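Local coordinates for phosphodiesterase (Salpingoeca rosetta, PDB 7D7P), which belongs to the cyclic nucleotide phosphodiesterase family of the HD superfamily, all-helical proteins that bind metal ions, here zinc and magnesium, at residues T221-N233 with V319-F331. Sequence-based numbering, arbitrary orientation.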
loop_
_atom_site.group_PDB
_atom_site.type_symbol
_atom_site.label_atom_id
_atom_site.label_comp_id
_atom_site.label_asym_id
_atom_site.label_seq_id
_atom_site.Cartn_x
_atom_site.Cartn_y
_atom_site.Cartn_z
ATOM N N THR A 221 11.881 -5.078 16.813
ATOM C CA THR A 221 12.119 -3.687 17.172
ATOM C C THR A 221 11.973 -2.741 15.984
ATOM O O THR A 221 12.317 -1.561 16.099
ATOM C CB THR A 221 13.510 -3.530 17.794
ATOM O OG1 THR A 221 14.512 -3.711 16.785
ATOM C CG2 THR A 221 13.722 -4.557 18.900
ATOM N N HIS A 222 11.463 -3.231 14.851
ATOM C CA HIS A 222 11.320 -2.393 13.664
ATOM C C HIS A 222 10.336 -1.251 13.905
ATOM O O HIS A 222 10.626 -0.091 13.585
ATOM C CB HIS A 222 10.879 -3.252 12.475
ATOM C CG HIS A 222 10.461 -2.462 11.273
ATOM N ND1 HIS A 222 11.326 -2.158 10.242
ATOM C CD2 HIS A 222 9.269 -1.919 10.932
ATOM C CE1 HIS A 222 10.686 -1.460 9.323
ATOM N NE2 HIS A 222 9.435 -1.299 9.718
ATOM N N HIS A 223 9.172 -1.560 14.483
ATOM C CA HIS A 223 8.127 -0.552 14.651
ATOM C C HIS A 223 8.568 0.564 15.595
ATOM O O HIS A 223 8.266 1.740 15.356
ATOM C CB HIS A 223 6.843 -1.218 15.156
ATOM C CG HIS A 223 5.643 -0.320 15.150
ATOM N ND1 HIS A 223 4.947 -0.008 14.000
ATOM C CD2 HIS A 223 5.013 0.330 16.157
ATOM C CE1 HIS A 223 3.942 0.795 14.300
ATOM N NE2 HIS A 223 3.960 1.018 15.602
ATOM N N THR A 224 9.284 0.222 16.670
ATOM C CA THR A 224 9.722 1.253 17.610
ATOM C C THR A 224 10.670 2.246 16.948
ATOM O O THR A 224 10.569 3.456 17.180
ATOM C CB THR A 224 10.384 0.620 18.836
ATOM O OG1 THR A 224 11.629 0.018 18.456
ATOM C CG2 THR A 224 9.476 -0.427 19.466
ATOM N N LYS A 225 11.598 1.760 16.120
ATOM C CA LYS A 225 12.494 2.674 15.423
ATOM C C LYS A 225 11.747 3.495 14.382
ATOM O O LYS A 225 12.078 4.664 14.164
ATOM C CB LYS A 225 13.643 1.901 14.774
ATOM C CG LYS A 225 14.731 1.483 15.750
ATOM C CD LYS A 225 15.934 0.896 15.026
ATOM C CE LYS A 225 15.590 -0.431 14.368
ATOM N NZ LYS A 225 15.188 -1.462 15.365
ATOM N N LEU A 226 10.732 2.908 13.742
ATOM C CA LEU A 226 9.956 3.647 12.752
ATOM C C LEU A 226 9.179 4.789 13.399
ATOM O O LEU A 226 9.098 5.888 12.836
ATOM C CB LEU A 226 9.010 2.697 12.018
ATOM C CG LEU A 226 8.155 3.312 10.907
ATOM C CD1 LEU A 226 9.019 4.030 9.879
ATOM C CD2 LEU A 226 7.291 2.252 10.246
ATOM N N SER A 227 8.607 4.549 14.585
ATOM C CA SER A 227 7.865 5.593 15.289
ATOM C C SER A 227 8.774 6.745 15.699
ATOM O O SER A 227 8.388 7.915 15.592
ATOM C CB SER A 227 7.167 5.013 16.521
ATOM O OG SER A 227 6.298 3.946 16.185
ATOM N N LYS A 228 9.978 6.436 16.182
ATOM C CA LYS A 228 10.897 7.491 16.602
ATOM C C LYS A 228 11.389 8.299 15.408
ATOM O O LYS A 228 11.578 9.517 15.510
ATOM C CB LYS A 228 12.072 6.888 17.373
ATOM C CG LYS A 228 11.658 6.168 18.650
ATOM C CD LYS A 228 12.845 5.506 19.330
ATOM C CE LYS A 228 12.411 4.729 20.565
ATOM N NZ LYS A 228 13.559 4.044 21.224
ATOM N N MET A 229 11.598 7.639 14.266
ATOM C CA MET A 229 11.962 8.356 13.050
ATOM C C MET A 229 10.841 9.287 12.602
ATOM O O MET A 229 11.100 10.389 12.105
ATOM C CB MET A 229 12.313 7.362 11.942
ATOM C CG MET A 229 13.620 6.625 12.165
ATOM S SD MET A 229 15.010 7.397 11.314
ATOM C CE MET A 229 14.616 6.990 9.617
ATOM N N GLU A 230 9.586 8.858 12.771
ATOM C CA GLU A 230 8.458 9.712 12.414
ATOM C C GLU A 230 8.394 10.947 13.305
ATOM O O GLU A 230 8.126 12.053 12.823
ATOM C CB GLU A 230 7.149 8.927 12.501
ATOM C CG GLU A 230 6.953 7.919 11.387
ATOM C CD GLU A 230 5.552 7.338 11.372
ATOM O OE1 GLU A 230 4.939 7.236 12.455
ATOM O OE2 GLU A 230 5.066 6.986 10.275
ATOM N N GLU A 231 8.634 10.778 14.609
ATOM C CA GLU A 231 8.613 11.923 15.513
ATOM C C GLU A 231 9.778 12.867 15.240
ATOM O O GLU A 231 9.630 14.090 15.342
ATOM C CB GLU A 231 8.632 11.452 16.968
ATOM C CG GLU A 231 8.316 12.553 17.971
ATOM C CD GLU A 231 8.456 12.097 19.410
ATOM O OE1 GLU A 231 9.566 11.675 19.797
ATOM O OE2 GLU A 231 7.457 12.164 20.157
ATOM N N VAL A 232 10.945 12.319 14.892
ATOM C CA VAL A 232 12.088 13.162 14.551
ATOM C C VAL A 232 11.807 13.950 13.278
ATOM O O VAL A 232 12.150 15.135 13.176
ATOM C CB VAL A 232 13.362 12.307 14.423
ATOM C CG1 VAL A 232 14.479 13.102 13.763
ATOM C CG2 VAL A 232 13.802 11.803 15.792
ATOM N N ASN A 233 11.170 13.314 12.291
ATOM C CA ASN A 233 10.831 14.016 11.059
ATOM C C ASN A 233 9.785 15.097 11.296
ATOM O O ASN A 233 9.798 16.128 10.615
ATOM C CB ASN A 233 10.339 13.023 10.005
ATOM C CG ASN A 233 11.471 12.233 9.374
ATOM O OD1 ASN A 233 12.587 12.731 9.238
ATOM N ND2 ASN A 233 11.185 10.996 8.982
ATOM N N VAL A 319 6.172 -2.707 5.230
ATOM C CA VAL A 319 7.383 -2.681 6.048
ATOM C C VAL A 319 8.478 -1.852 5.385
ATOM O O VAL A 319 8.993 -0.899 5.979
ATOM C CB VAL A 319 7.887 -4.105 6.343
ATOM C CG1 VAL A 319 9.166 -4.050 7.164
ATOM C CG2 VAL A 319 6.820 -4.912 7.066
ATOM N N VAL A 320 8.846 -2.204 4.153
ATOM C CA VAL A 320 10.003 -1.581 3.517
ATOM C C VAL A 320 9.671 -0.172 3.041
ATOM O O VAL A 320 10.411 0.779 3.316
ATOM C CB VAL A 320 10.522 -2.458 2.363
ATOM C CG1 VAL A 320 11.768 -1.832 1.743
ATOM C CG2 VAL A 320 10.822 -3.860 2.860
ATOM N N LYS A 321 8.566 -0.019 2.310
ATOM C CA LYS A 321 8.221 1.299 1.772
ATOM C C LYS A 321 7.964 2.330 2.860
ATOM O O LYS A 321 8.521 3.442 2.764
ATOM C CB LYS A 321 7.023 1.174 0.822
ATOM C CG LYS A 321 6.769 2.401 -0.036
ATOM C CD LYS A 321 5.847 2.056 -1.199
ATOM C CE LYS A 321 5.663 3.233 -2.140
ATOM N NZ LYS A 321 4.990 2.818 -3.403
ATOM N N PRO A 322 7.158 2.072 3.898
ATOM C CA PRO A 322 7.014 3.079 4.961
ATOM C C PRO A 322 8.317 3.371 5.680
ATOM O O PRO A 322 8.517 4.500 6.146
ATOM C CB PRO A 322 5.975 2.458 5.905
ATOM C CG PRO A 322 5.243 1.465 5.071
ATOM C CD PRO A 322 6.270 0.915 4.131
ATOM N N TRP A 323 9.213 2.386 5.782
ATOM C CA TRP A 323 10.509 2.623 6.409
ATOM C C TRP A 323 11.332 3.619 5.600
ATOM O O TRP A 323 11.836 4.610 6.142
ATOM C CB TRP A 323 11.263 1.301 6.570
ATOM C CG TRP A 323 12.650 1.447 7.133
ATOM C CD1 TRP A 323 13.818 1.521 6.429
ATOM C CD2 TRP A 323 13.012 1.534 8.518
ATOM N NE1 TRP A 323 14.883 1.649 7.289
ATOM C CE2 TRP A 323 14.415 1.659 8.577
ATOM C CE3 TRP A 323 12.286 1.518 9.713
ATOM C CZ2 TRP A 323 15.105 1.767 9.783
ATOM C CZ3 TRP A 323 12.973 1.627 10.910
ATOM C CH2 TRP A 323 14.369 1.750 10.934
ATOM N N HIS A 324 11.466 3.375 4.295
ATOM C CA HIS A 324 12.298 4.228 3.454
ATOM C C HIS A 324 11.658 5.582 3.182
ATOM O O HIS A 324 12.377 6.535 2.858
ATOM C CB HIS A 324 12.614 3.518 2.139
ATOM C CG HIS A 324 13.749 2.549 2.240
ATOM N ND1 HIS A 324 15.035 2.865 1.855
ATOM C CD2 HIS A 324 13.797 1.272 2.690
ATOM C CE1 HIS A 324 15.823 1.825 2.058
ATOM N NE2 HIS A 324 15.096 0.844 2.565
ATOM N N GLN A 325 10.332 5.691 3.293
ATOM C CA GLN A 325 9.698 7.002 3.206
ATOM C C GLN A 325 10.116 7.888 4.373
ATOM O O GLN A 325 10.358 9.088 4.197
ATOM C CB GLN A 325 8.178 6.851 3.157
ATOM C CG GLN A 325 7.648 6.419 1.799
ATOM C CD GLN A 325 6.154 6.165 1.807
ATOM O OE1 GLN A 325 5.603 5.668 2.788
ATOM N NE2 GLN A 325 5.489 6.502 0.707
ATOM N N GLN A 326 10.218 7.314 5.574
ATOM C CA GLN A 326 10.729 8.080 6.706
ATOM C C GLN A 326 12.233 8.294 6.592
ATOM O O GLN A 326 12.742 9.362 6.954
ATOM C CB GLN A 326 10.383 7.376 8.018
ATOM C CG GLN A 326 8.900 7.376 8.332
ATOM C CD GLN A 326 8.321 8.776 8.364
ATOM O OE1 GLN A 326 8.860 9.667 9.020
ATOM N NE2 GLN A 326 7.224 8.977 7.645
ATOM N N LEU A 327 12.959 7.291 6.092
ATOM C CA LEU A 327 14.405 7.432 5.948
ATOM C C LEU A 327 14.755 8.494 4.913
ATOM O O LEU A 327 15.668 9.301 5.130
ATOM C CB LEU A 327 15.029 6.088 5.575
ATOM C CG LEU A 327 16.558 6.036 5.523
ATOM C CD1 LEU A 327 17.153 6.280 6.903
ATOM C CD2 LEU A 327 17.035 4.704 4.958
ATOM N N SER A 328 14.040 8.515 3.785
ATOM C CA SER A 328 14.300 9.518 2.757
ATOM C C SER A 328 13.910 10.922 3.202
ATOM O O SER A 328 14.441 11.896 2.662
ATOM C CB SER A 328 13.556 9.164 1.467
ATOM O OG SER A 328 14.029 7.943 0.926
ATOM N N GLN A 329 12.994 11.051 4.163
ATOM C CA GLN A 329 12.637 12.374 4.661
ATOM C C GLN A 329 13.704 12.933 5.592
ATOM O O GLN A 329 13.908 14.153 5.633
ATOM C CB GLN A 329 11.283 12.324 5.372
ATOM C CG GLN A 329 10.677 13.693 5.646
ATOM C CD GLN A 329 10.139 14.362 4.393
ATOM O OE1 GLN A 329 9.873 13.703 3.387
ATOM N NE2 GLN A 329 9.978 15.679 4.448
ATOM N N ALA A 330 14.392 12.065 6.338
ATOM C CA ALA A 330 15.490 12.512 7.185
ATOM C C ALA A 330 16.796 12.624 6.409
ATOM O O ALA A 330 17.668 13.415 6.786
ATOM C CB ALA A 330 15.664 11.564 8.372
ATOM N N PHE A 331 16.947 11.852 5.333
ATOM C CA PHE A 331 18.141 11.896 4.490
ATOM C C PHE A 331 17.704 11.864 3.032
ATOM O O PHE A 331 17.651 10.796 2.406
ATOM C CB PHE A 331 19.091 10.739 4.803
ATOM C CG PHE A 331 19.492 10.657 6.249
ATOM C CD1 PHE A 331 20.493 11.470 6.753
ATOM C CD2 PHE A 331 18.866 9.765 7.104
ATOM C CE1 PHE A 331 20.864 11.395 8.081
ATOM C CE2 PHE A 331 19.232 9.688 8.436
ATOM C CZ PHE A 331 20.231 10.503 8.924
HETATM O O HOH W 1 7.241 -0.217 8.272
HETATM O O HOH W 2 13.748 15.513 8.195
#
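From the pairing of His222 with Val319 to that of Asn233 with Ala330, helices 222-233 and 319-330 run the same way, their axes 34° apart and 9.6 Å at closest approach. At the first end, Val319 CG1 lies over one face of the His222 ring, 4.0 Å from its centroid. Trp323, with CG anti to the backbone N (chi1 177°), reaches across until CE3 is 3.4 Å from His222 CE1, the ring planes inclined at 37°. Lys225 CB meets the indole edge, and a water joins His222 NE2 to Val319 O. In the centre Gln326 is a knob among Leu226, Met229, Glu230 and Asn233. Met229 bends its CE methyl to within 3.8 Å of Leu327 CD1. Toward the far end, Asn233 ND2 donates to Gln326 OE1 at 2.7 Å and to the backbone Gln326 O at 3.0 Å; two bonds to one residue fix the rotation of the Asn233 amide. On helix 245-260, the His257 ring meets Trp323 edge-to-face and its NE2 hydrogen-bonds His222 ND1, while Thr258 holds Trp323 NE1. These are parallel-running helices crossing at a moderate angle within the all-helical phosphodiesterase fold, the His222 side chain about 13 Å from the zinc ion.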